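Probable LacI-family transcriptional regulator (Corynebacterium glutamicum ATCC 13032, PDB 3BIL) is not characterised in detail but, as in other LacI-family proteins, probably binds operator DNA and regulates transcription. Local coordinates at residues N78-F81 / A82-T86; T109-S112 / G113-F117; A234-L237 / L238-G241; M251-I254 / G255-A259. All coordinates share one frame; numbering follows the deposited sequence.

Contact 1. Residues N78-F81 / A82-T86; sequences NHYF and AAMVT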
loop_
_atom_site.group_PDB
_atom_site.type_symbol
_atom_site.label_atom_id
_atom_site.label_comp_id
_atom_site.label_asym_id
_atom_site.label_seq_id
_atom_site.Cartn_x
_atom_site.Cartn_y
_atom_site.Cartn_z
ATOM N N ASN A 78 -2.390 1.124 4.668
ATOM C CA ASN A 78 -2.734 -0.280 4.797
ATOM C C ASN A 78 -3.058 -0.869 3.408
ATOM O O ASN A 78 -3.986 -0.423 2.697
ATOM C CB ASN A 78 -3.880 -0.508 5.777
ATOM C CG ASN A 78 -3.933 -1.949 6.297
ATOM O OD1 ASN A 78 -3.901 -2.906 5.531
ATOM N ND2 ASN A 78 -4.025 -2.097 7.610
ATOM N N HIS A 79 -2.260 -1.852 3.015
ATOM C CA HIS A 79 -2.379 -2.403 1.703
ATOM C C HIS A 79 -3.695 -3.138 1.610
ATOM O O HIS A 79 -4.281 -3.221 0.533
ATOM C CB HIS A 79 -1.210 -3.326 1.406
ATOM C CG HIS A 79 -1.431 -4.221 0.227
ATOM N ND1 HIS A 79 -1.923 -5.506 0.349
ATOM C CD2 HIS A 79 -1.226 -4.018 -1.096
ATOM C CE1 HIS A 79 -2.000 -6.060 -0.848
ATOM N NE2 HIS A 79 -1.592 -5.175 -1.744
ATOM N N TYR A 80 -4.182 -3.646 2.735
ATOM C CA TYR A 80 -5.456 -4.348 2.734
ATOM C C TYR A 80 -6.636 -3.433 2.423
ATOM O O TYR A 80 -7.495 -3.761 1.612
ATOM C CB TYR A 80 -5.670 -5.014 4.070
ATOM C CG TYR A 80 -7.050 -5.588 4.259
ATOM C CD1 TYR A 80 -7.361 -6.883 3.832
ATOM C CD2 TYR A 80 -8.040 -4.840 4.891
ATOM C CE1 TYR A 80 -8.603 -7.411 4.030
ATOM C CE2 TYR A 80 -9.293 -5.355 5.081
ATOM C CZ TYR A 80 -9.565 -6.644 4.654
ATOM O OH TYR A 80 -10.818 -7.135 4.885
ATOM N N PHE A 81 -6.682 -2.291 3.087
ATOM C CA PHE A 81 -7.715 -1.346 2.849
ATOM C C PHE A 81 -7.579 -0.640 1.482
ATOM O O PHE A 81 -8.577 -0.143 0.943
ATOM C CB PHE A 81 -7.731 -0.337 3.992
ATOM C CG PHE A 81 -8.276 -0.884 5.274
ATOM C CD1 PHE A 81 -9.547 -1.455 5.324
ATOM C CD2 PHE A 81 -7.531 -0.812 6.440
ATOM C CE1 PHE A 81 -10.065 -1.962 6.536
ATOM C CE2 PHE A 81 -8.037 -1.295 7.657
ATOM C CZ PHE A 81 -9.302 -1.887 7.716
ATOM N N ALA A 82 -6.359 -0.574 0.929
ATOM C CA ALA A 82 -6.187 -0.024 -0.424
ATOM C C ALA A 82 -6.627 -1.080 -1.459
ATOM O O ALA A 82 -7.224 -0.758 -2.498
ATOM C CB ALA A 82 -4.754 0.431 -0.653
ATOM N N ALA A 83 -6.358 -2.350 -1.158
ATOM C CA ALA A 83 -6.889 -3.448 -1.975
ATOM C C ALA A 83 -8.412 -3.446 -1.965
ATOM O O ALA A 83 -9.028 -3.520 -2.998
ATOM C CB ALA A 83 -6.329 -4.805 -1.517
ATOM N N MET A 84 -9.014 -3.332 -0.789
ATOM C CA MET A 84 -10.453 -3.331 -0.681
ATOM C C MET A 84 -11.101 -2.218 -1.530
ATOM O O MET A 84 -12.118 -2.463 -2.183
ATOM C CB MET A 84 -10.882 -3.214 0.772
ATOM C CG MET A 84 -12.394 -3.484 0.987
ATOM S SD MET A 84 -12.735 -2.992 2.656
ATOM C CE MET A 84 -12.194 -4.487 3.491
ATOM N N VAL A 85 -10.539 -1.009 -1.518
ATOM C CA VAL A 85 -11.155 0.092 -2.265
ATOM C C VAL A 85 -10.904 -0.029 -3.763
ATOM O O VAL A 85 -11.772 0.295 -4.551
ATOM C CB VAL A 85 -10.809 1.512 -1.724
ATOM C CG1 VAL A 85 -11.131 1.611 -0.237
ATOM C CG2 VAL A 85 -9.353 1.892 -2.006
ATOM N N THR A 86 -9.739 -0.520 -4.162
ATOM C CA THR A 86 -9.511 -0.794 -5.558
ATOM C C THR A 86 -10.606 -1.762 -6.031
ATOM O O THR A 86 -11.241 -1.516 -7.045
ATOM C CB THR A 86 -8.126 -1.417 -5.781
ATOM O OG1 THR A 86 -7.132 -0.569 -5.215
ATOM C CG2 THR A 86 -7.823 -1.612 -7.255
#
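The first turn of helix 79-94 is closed by a run of i to i+4 backbone bonds, beginning with Ala-82 N to Asn-78 O at 3.0 Å and followed by Ala-83 N to His-79 O and Met-84 N to Tyr-80 O. The next, Val-85 N to Phe-81 O, is longer at 3.3 Å. Asn-78 is the N-cap: its OD1 accepts from Tyr-80 N at 2.9 Å, in the carbonyl plane and on a lone pair. Tyr-80 and Met-84, one turn apart, meet through their side chains. Both place CG anti to the backbone N (chi1 171° and -169°), and the methionine chain then bends at its last torsion, which swings CE to 3.4 Å from CE2 and 3.3 Å from OH of Tyr-80. The same CE lies 4.4 Å from Phe-81 CD1, a looser approach, and it comes obliquely to both rings. Tyr-80 CD2 lies above one face of the Phe-81 ring, offset toward its rim. Val-296 of helix 296-308 packs on both Tyr-80 and Met-84, and Val-85 rests on Leu-76 of the second subunit. The helix of the beta-alpha-beta unit between strands 69-73 and 99-103 thus starts with two kinds of chemistry: the amide oxygen of Asn-78 satisfies a backbone N-H that has no earlier carbonyl in the helix to bond, and the Met-84 methyl fills in against Tyr-80 and Phe-81 on the buried side, where Tyr-80 OH also has a weak hydrogen bond to Asp-152 OD2.

Contact 2. Residues T109-S112 / G113-F117; sequences TTMS and GSLEF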
loop_
_atom_site.group_PDB
_atom_site.type_symbol
_atom_site.label_atom_id
_atom_site.label_comp_id
_atom_site.label_asym_id
_atom_site.label_seq_id
_atom_site.Cartn_x
_atom_site.Cartn_y
_atom_site.Cartn_z
ATOM N N THR A 109 -13.637 11.844 14.783
ATOM C CA THR A 109 -13.955 13.199 14.320
ATOM C C THR A 109 -13.817 13.314 12.797
ATOM O O THR A 109 -14.674 13.919 12.138
ATOM C CB THR A 109 -13.051 14.270 14.987
ATOM O OG1 THR A 109 -13.072 14.103 16.409
ATOM C CG2 THR A 109 -13.513 15.687 14.630
ATOM N N THR A 110 -12.753 12.731 12.233
ATOM C CA THR A 110 -12.553 12.812 10.786
ATOM C C THR A 110 -13.713 12.140 10.031
ATOM O O THR A 110 -14.256 12.725 9.107
ATOM C CB THR A 110 -11.167 12.270 10.332
ATOM O OG1 THR A 110 -10.151 12.698 11.236
ATOM C CG2 THR A 110 -10.816 12.806 8.983
ATOM N N MET A 111 -14.096 10.932 10.458
ATOM C CA MET A 111 -15.168 10.140 9.828
ATOM C C MET A 111 -16.517 10.817 9.999
ATOM O O MET A 111 -17.374 10.803 9.088
ATOM C CB MET A 111 -15.238 8.728 10.423
ATOM C CG MET A 111 -16.256 7.789 9.732
ATOM S SD MET A 111 -16.417 6.197 10.568
ATOM C CE MET A 111 -14.761 5.504 10.346
ATOM N N SER A 112 -16.699 11.385 11.188
ATOM C CA SER A 112 -17.825 12.250 11.461
ATOM C C SER A 112 -17.900 13.295 10.338
ATOM O O SER A 112 -18.912 13.360 9.621
ATOM C CB SER A 112 -17.656 12.890 12.839
ATOM O OG SER A 112 -18.890 13.318 13.369
ATOM N N GLY A 113 -16.811 14.051 10.146
ATOM C CA GLY A 113 -16.689 15.018 9.051
ATOM C C GLY A 113 -17.073 14.475 7.682
ATOM O O GLY A 113 -17.794 15.128 6.929
ATOM N N SER A 114 -16.608 13.265 7.372
ATOM C CA SER A 114 -16.832 12.625 6.061
ATOM C C SER A 114 -18.276 12.254 5.743
ATOM O O SER A 114 -18.779 12.572 4.665
ATOM C CB SER A 114 -15.982 11.361 5.942
ATOM O OG SER A 114 -14.654 11.671 5.587
ATOM N N LEU A 115 -18.912 11.541 6.671
ATOM C CA LEU A 115 -20.286 11.079 6.524
ATOM C C LEU A 115 -21.192 12.266 6.308
ATOM O O LEU A 115 -21.930 12.325 5.319
ATOM C CB LEU A 115 -20.724 10.348 7.786
ATOM C CG LEU A 115 -19.999 9.043 8.088
ATOM C CD1 LEU A 115 -19.923 8.798 9.599
ATOM C CD2 LEU A 115 -20.686 7.903 7.346
ATOM N N GLU A 116 -21.123 13.211 7.241
ATOM C CA GLU A 116 -21.799 14.489 7.098
ATOM C C GLU A 116 -21.627 15.003 5.662
ATOM O O GLU A 116 -22.606 15.331 4.988
ATOM C CB GLU A 116 -21.225 15.490 8.109
ATOM C CG GLU A 116 -21.766 16.916 7.982
ATOM C CD GLU A 116 -20.658 17.971 7.980
ATOM O OE1 GLU A 116 -20.735 18.893 8.815
ATOM O OE2 GLU A 116 -19.714 17.884 7.150
ATOM N N PHE A 117 -20.382 15.043 5.190
ATOM C CA PHE A 117 -20.109 15.575 3.870
ATOM C C PHE A 117 -20.644 14.676 2.768
ATOM O O PHE A 117 -21.254 15.167 1.831
ATOM C CB PHE A 117 -18.615 15.834 3.668
ATOM C CG PHE A 117 -18.270 16.333 2.284
ATOM C CD1 PHE A 117 -18.233 17.693 2.008
ATOM C CD2 PHE A 117 -17.991 15.445 1.253
ATOM C CE1 PHE A 117 -17.915 18.154 0.722
ATOM C CE2 PHE A 117 -17.683 15.901 -0.034
ATOM C CZ PHE A 117 -17.646 17.254 -0.296
#
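Thr-109 O accepts from Gly-113 N at 2.9 Å with an almost straight N-H...O angle of 173°, the shortest of the i to i+4 bonds in this part of helix 108-120. Ser-114 N reaches Thr-110 O at 3.0 Å, and Leu-115 N bonds to Met-111 O at 3.0 Å. Glu-116 N to Ser-112 O is the longest of the series, at 3.3 Å. On the buried flank Met-111 and Leu-115 make the side-chain contact. Met-111 extends through its first two torsions, with CG anti to the backbone N (chi1 -175°), and only its last bond bends; the middle of the chain therefore passes Leu-115, with CG 3.8 Å from CD1. Leu-115 has its CG beside the backbone N (chi1 -66°), which brings CD1 back to 3.3 Å from Met-111 O, so this methyl touches both the carbonyl oxygen and the side chain of Met-111. The polar side chains are served from outside these turns: Ser-114 OG is hydrogen-bonded to Thr-102 OG1, and Thr-110 OG1 to Asp-107 OD1. Gly-113 is partly exposed and brings no side chain to the outer surface. On another side Thr-110 and Phe-117 touch Gln-89 and Ile-100 of the second subunit. Within the periplasmic-binding-protein-like fold the amphipathic helix turns its apolar flank inward: Met-111 and Leu-115 both pack on Ile-72 of strand 69-73, and Leu-115 continues onto Leu-138 and Leu-141 of helix 135-143.

Contact 3. Residues A234-L237 / L238-G241; sequences ATKL and LDQG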
loop_
_atom_site.group_PDB
_atom_site.type_symbol
_atom_site.label_atom_id
_atom_site.label_comp_id
_atom_site.label_asym_id
_atom_site.label_seq_id
_atom_site.Cartn_x
_atom_site.Cartn_y
_atom_site.Cartn_z
ATOM N N ALA A 234 6.579 -7.529 19.198
ATOM C CA ALA A 234 7.174 -8.772 18.761
ATOM C C ALA A 234 8.513 -8.982 19.409
ATOM O O ALA A 234 8.899 -10.108 19.700
ATOM C CB ALA A 234 7.302 -8.783 17.274
ATOM N N THR A 235 9.251 -7.902 19.629
ATOM C CA THR A 235 10.568 -8.016 20.269
ATOM C C THR A 235 10.377 -8.484 21.712
ATOM O O THR A 235 11.183 -9.233 22.232
ATOM C CB THR A 235 11.324 -6.662 20.198
ATOM O OG1 THR A 235 11.354 -6.239 18.831
ATOM C CG2 THR A 235 12.769 -6.726 20.793
ATOM N N LYS A 236 9.288 -8.083 22.352
ATOM C CA LYS A 236 9.037 -8.534 23.740
ATOM C C LYS A 236 8.610 -9.980 23.866
ATOM O O LYS A 236 9.065 -10.677 24.790
ATOM C CB LYS A 236 8.144 -7.564 24.497
ATOM C CG LYS A 236 9.015 -6.452 24.976
ATOM C CD LYS A 236 8.359 -5.097 24.898
ATOM C CE LYS A 236 9.456 -4.055 25.146
ATOM N NZ LYS A 236 9.004 -2.973 26.043
ATOM N N LEU A 237 7.793 -10.448 22.905
ATOM C CA LEU A 237 7.431 -11.884 22.783
ATOM C C LEU A 237 8.648 -12.831 22.613
ATOM O O LEU A 237 8.736 -13.904 23.258
ATOM C CB LEU A 237 6.411 -12.065 21.671
ATOM C CG LEU A 237 5.086 -11.421 22.072
ATOM C CD1 LEU A 237 4.169 -11.078 20.889
ATOM C CD2 LEU A 237 4.404 -12.284 23.175
ATOM N N LEU A 238 9.588 -12.407 21.777
ATOM C CA LEU A 238 10.845 -13.112 21.574
ATOM C C LEU A 238 11.685 -13.107 22.838
ATOM O O LEU A 238 12.340 -14.098 23.142
ATOM C CB LEU A 238 11.645 -12.516 20.389
ATOM C CG LEU A 238 11.104 -12.637 18.968
ATOM C CD1 LEU A 238 11.857 -11.654 18.075
ATOM C CD2 LEU A 238 11.234 -14.047 18.389
ATOM N N ASP A 239 11.664 -12.003 23.582
ATOM C CA ASP A 239 12.297 -11.999 24.938
ATOM C C ASP A 239 11.648 -13.064 25.849
ATOM O O ASP A 239 12.335 -13.859 26.482
ATOM C CB ASP A 239 12.267 -10.599 25.582
ATOM C CG ASP A 239 13.095 -9.573 24.797
ATOM O OD1 ASP A 239 14.048 -10.037 24.129
ATOM O OD2 ASP A 239 12.806 -8.320 24.828
ATOM N N GLN A 240 10.317 -13.093 25.863
ATOM C CA GLN A 240 9.551 -14.021 26.710
ATOM C C GLN A 240 9.563 -15.459 26.224
ATOM O O GLN A 240 8.839 -16.299 26.750
ATOM C CB GLN A 240 8.107 -13.524 26.844
ATOM C CG GLN A 240 7.997 -12.275 27.654
ATOM C CD GLN A 240 6.647 -11.585 27.475
ATOM O OE1 GLN A 240 5.651 -11.997 28.048
ATOM N NE2 GLN A 240 6.619 -10.537 26.682
ATOM N N GLY A 241 10.340 -15.737 25.187
ATOM C CA GLY A 241 10.555 -17.111 24.722
ATOM C C GLY A 241 9.765 -17.556 23.487
ATOM O O GLY A 241 9.874 -18.716 23.092
#
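Two flat groups fold back over carbonyls of the preceding turn: the Asp-239 carboxylate has Thr-235 O over one face, and the Gln-240 amide turns its NE2 to Lys-236 O, which lies somewhat out of the amide plane. Both belong to a Schellman motif that ends helix 227-239. Gly-241 is its C-prime residue, with a positive phi of 101°, and Ala-242 N turns back to Leu-237 O while Gly-241 N makes a weak bond to Leu-238 O. These backbone angles call for glycine, which has no CB to meet the preceding carbonyl O. Lys-236 O receives two donors from Gln-240: the backbone N at 2.9 Å and, weakly, NE2 at 3.1 Å. The chain of Gln-240 is extended beyond CG, but with CG beside its backbone N (chi1 -69°) it runs back along the helix and carries the amide past Lys-236 CB. Asp-239 N bonds to Thr-235 O at 3.1 Å, and Lys-236 NZ stays 6.7 Å from Asp-239 OD2, too far for a salt bridge. The inner side of this turn is apolar: Leu-237 packs on Leu-219 and Phe-221 of strand 219-221, and Leu-237 and Leu-238 both touch Leu-245 of strand 244-247. At the carboxylate, Thr-235 O comes within 3.2 Å of Asp-239 OD2, where two acceptors meet without a bond.

Contact 4. Residues M251-I254 / G255-A259; sequences MMTI and GVIEA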
loop_
_atom_site.group_PDB
_atom_site.type_symbol
_atom_site.label_atom_id
_atom_site.label_comp_id
_atom_site.label_asym_id
_atom_site.label_seq_id
_atom_site.Cartn_x
_atom_site.Cartn_y
_atom_site.Cartn_z
ATOM N N MET A 251 -0.395 -4.539 9.697
ATOM C CA MET A 251 0.596 -3.685 10.334
ATOM C C MET A 251 1.396 -4.435 11.396
ATOM O O MET A 251 2.627 -4.280 11.472
ATOM C CB MET A 251 0.002 -2.347 10.822
ATOM C CG MET A 251 -0.644 -1.462 9.656
ATOM S SD MET A 251 0.302 -1.006 8.131
ATOM C CE MET A 251 -0.181 -2.185 6.863
ATOM N N MET A 252 0.717 -5.281 12.181
ATOM C CA MET A 252 1.413 -6.137 13.112
ATOM C C MET A 252 2.406 -7.075 12.342
ATOM O O MET A 252 3.534 -7.335 12.807
ATOM C CB MET A 252 0.412 -6.848 14.060
ATOM C CG MET A 252 -0.466 -5.911 15.042
ATOM S SD MET A 252 0.465 -4.955 16.311
ATOM C CE MET A 252 1.210 -3.720 15.307
ATOM N N THR A 253 2.039 -7.506 11.127
ATOM C CA THR A 253 2.893 -8.420 10.344
ATOM C C THR A 253 4.187 -7.793 9.914
ATOM O O THR A 253 5.220 -8.488 9.861
ATOM C CB THR A 253 2.199 -8.954 9.058
ATOM O OG1 THR A 253 0.993 -9.635 9.426
ATOM C CG2 THR A 253 3.125 -9.940 8.328
ATOM N N ILE A 254 4.122 -6.504 9.546
ATOM C CA ILE A 254 5.335 -5.703 9.351
ATOM C C ILE A 254 6.249 -5.631 10.588
ATOM O O ILE A 254 7.442 -5.944 10.469
ATOM C CB ILE A 254 5.090 -4.295 8.721
ATOM C CG1 ILE A 254 4.441 -4.462 7.367
ATOM C CG2 ILE A 254 6.429 -3.601 8.455
ATOM C CD1 ILE A 254 3.535 -3.281 6.964
ATOM N N GLY A 255 5.687 -5.268 11.754
ATOM C CA GLY A 255 6.421 -5.223 13.066
ATOM C C GLY A 255 7.095 -6.560 13.378
ATOM O O GLY A 255 8.244 -6.620 13.881
ATOM N N VAL A 256 6.415 -7.653 13.050
ATOM C CA VAL A 256 7.029 -8.987 13.203
ATOM C C VAL A 256 8.254 -9.188 12.306
ATOM O O VAL A 256 9.283 -9.741 12.771
ATOM C CB VAL A 256 6.002 -10.137 12.957
ATOM C CG1 VAL A 256 6.710 -11.450 12.797
ATOM C CG2 VAL A 256 5.007 -10.182 14.080
ATOM N N ILE A 257 8.146 -8.762 11.025
ATOM C CA ILE A 257 9.293 -8.824 10.092
ATOM C C ILE A 257 10.421 -7.916 10.590
ATOM O O ILE A 257 11.587 -8.343 10.743
ATOM C CB ILE A 257 8.906 -8.494 8.620
ATOM C CG1 ILE A 257 7.974 -9.577 8.057
ATOM C CG2 ILE A 257 10.130 -8.456 7.757
ATOM C CD1 ILE A 257 7.121 -9.164 6.818
ATOM N N GLU A 258 10.078 -6.669 10.887
ATOM C CA GLU A 258 11.084 -5.761 11.383
ATOM C C GLU A 258 11.792 -6.343 12.615
ATOM O O GLU A 258 13.049 -6.346 12.681
ATOM C CB GLU A 258 10.478 -4.402 11.666
ATOM C CG GLU A 258 11.493 -3.390 12.203
ATOM C CD GLU A 258 10.887 -1.998 12.391
ATOM O OE1 GLU A 258 11.710 -1.043 12.498
ATOM O OE2 GLU A 258 9.605 -1.858 12.397
ATOM N N ALA A 259 10.998 -6.851 13.565
ATOM C CA ALA A 259 11.514 -7.567 14.749
ATOM C C ALA A 259 12.451 -8.753 14.486
ATOM O O ALA A 259 13.457 -8.897 15.188
ATOM C CB ALA A 259 10.392 -8.000 15.640
#
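With CG2 anti to its own carbonyl carbon (chi1 167° at CG1), Val-256 lays that methyl 3.4 Å from Met-252 O, one turn back. Ile-257 does the same with its longer branch: chi1 of -66° sets CG1 beside the backbone N and 3.5 Å from Thr-253 O, and from there CD1 continues to 4.3 Å from Thr-253 CG2. These branches cover carbonyls that are already in use. Val-256 N bonds to Met-252 O at 2.9 Å, and Ile-257 N to Thr-253 O at 3.2 Å; Glu-258 N to Ile-254 O is the shortest of the bonds between 251-254 and 255-259, at 2.8 Å and almost straight (175°). Helix 250-262 is the crossover of a beta-alpha-beta unit between the parallel strands 244-247 and 272-276, and its faces divide accordingly. Met-252 and Val-256 lean on Ala-247 and on Leu-190 of strand 187-190. Asp-249 O, just before the helix, and Phe-276 N of strand 272-276 both hydrogen-bond to Thr-253 OG1, so a buried hydroxyl ties helix to sheet. Ile-254 and Ile-257 face the second subunit, meeting its Leu-284 and Leu-281 respectively. Gly-255, which has only hydrogen where a side chain would stand, donates from its N to Met-251 O at 3.2 Å. Glu-258, fully extended along its chain, forms a salt bridge through OE1 with Lys-262 and a hydrogen bond through OE2 with Gln-227 NE2.

In the fold
All four contacts lie along helices that flank the strands of the periplasmic-binding-protein-like fold. Contacts 1 and 4 are buried, belong to separate beta-alpha-beta units and meet where Met-251 packs on Asn-78; both also face the second subunit. Contacts 2 and 3 are partly buried and lie farther out, each about 22 Å from the chain centre, with about 39 Å between centres. Contact 2 also touches the partner chain, whereas contact 3 does not. Contacts 3 and 4 pack side by side through Ala-234 and Ala-259. Chemistry follows position: a cap begins helix 79-94 at contact 1, a Schellman motif ends helix 227-239 at contact 3, and contacts 2 and 4 are mid-helix with an apolar inner side.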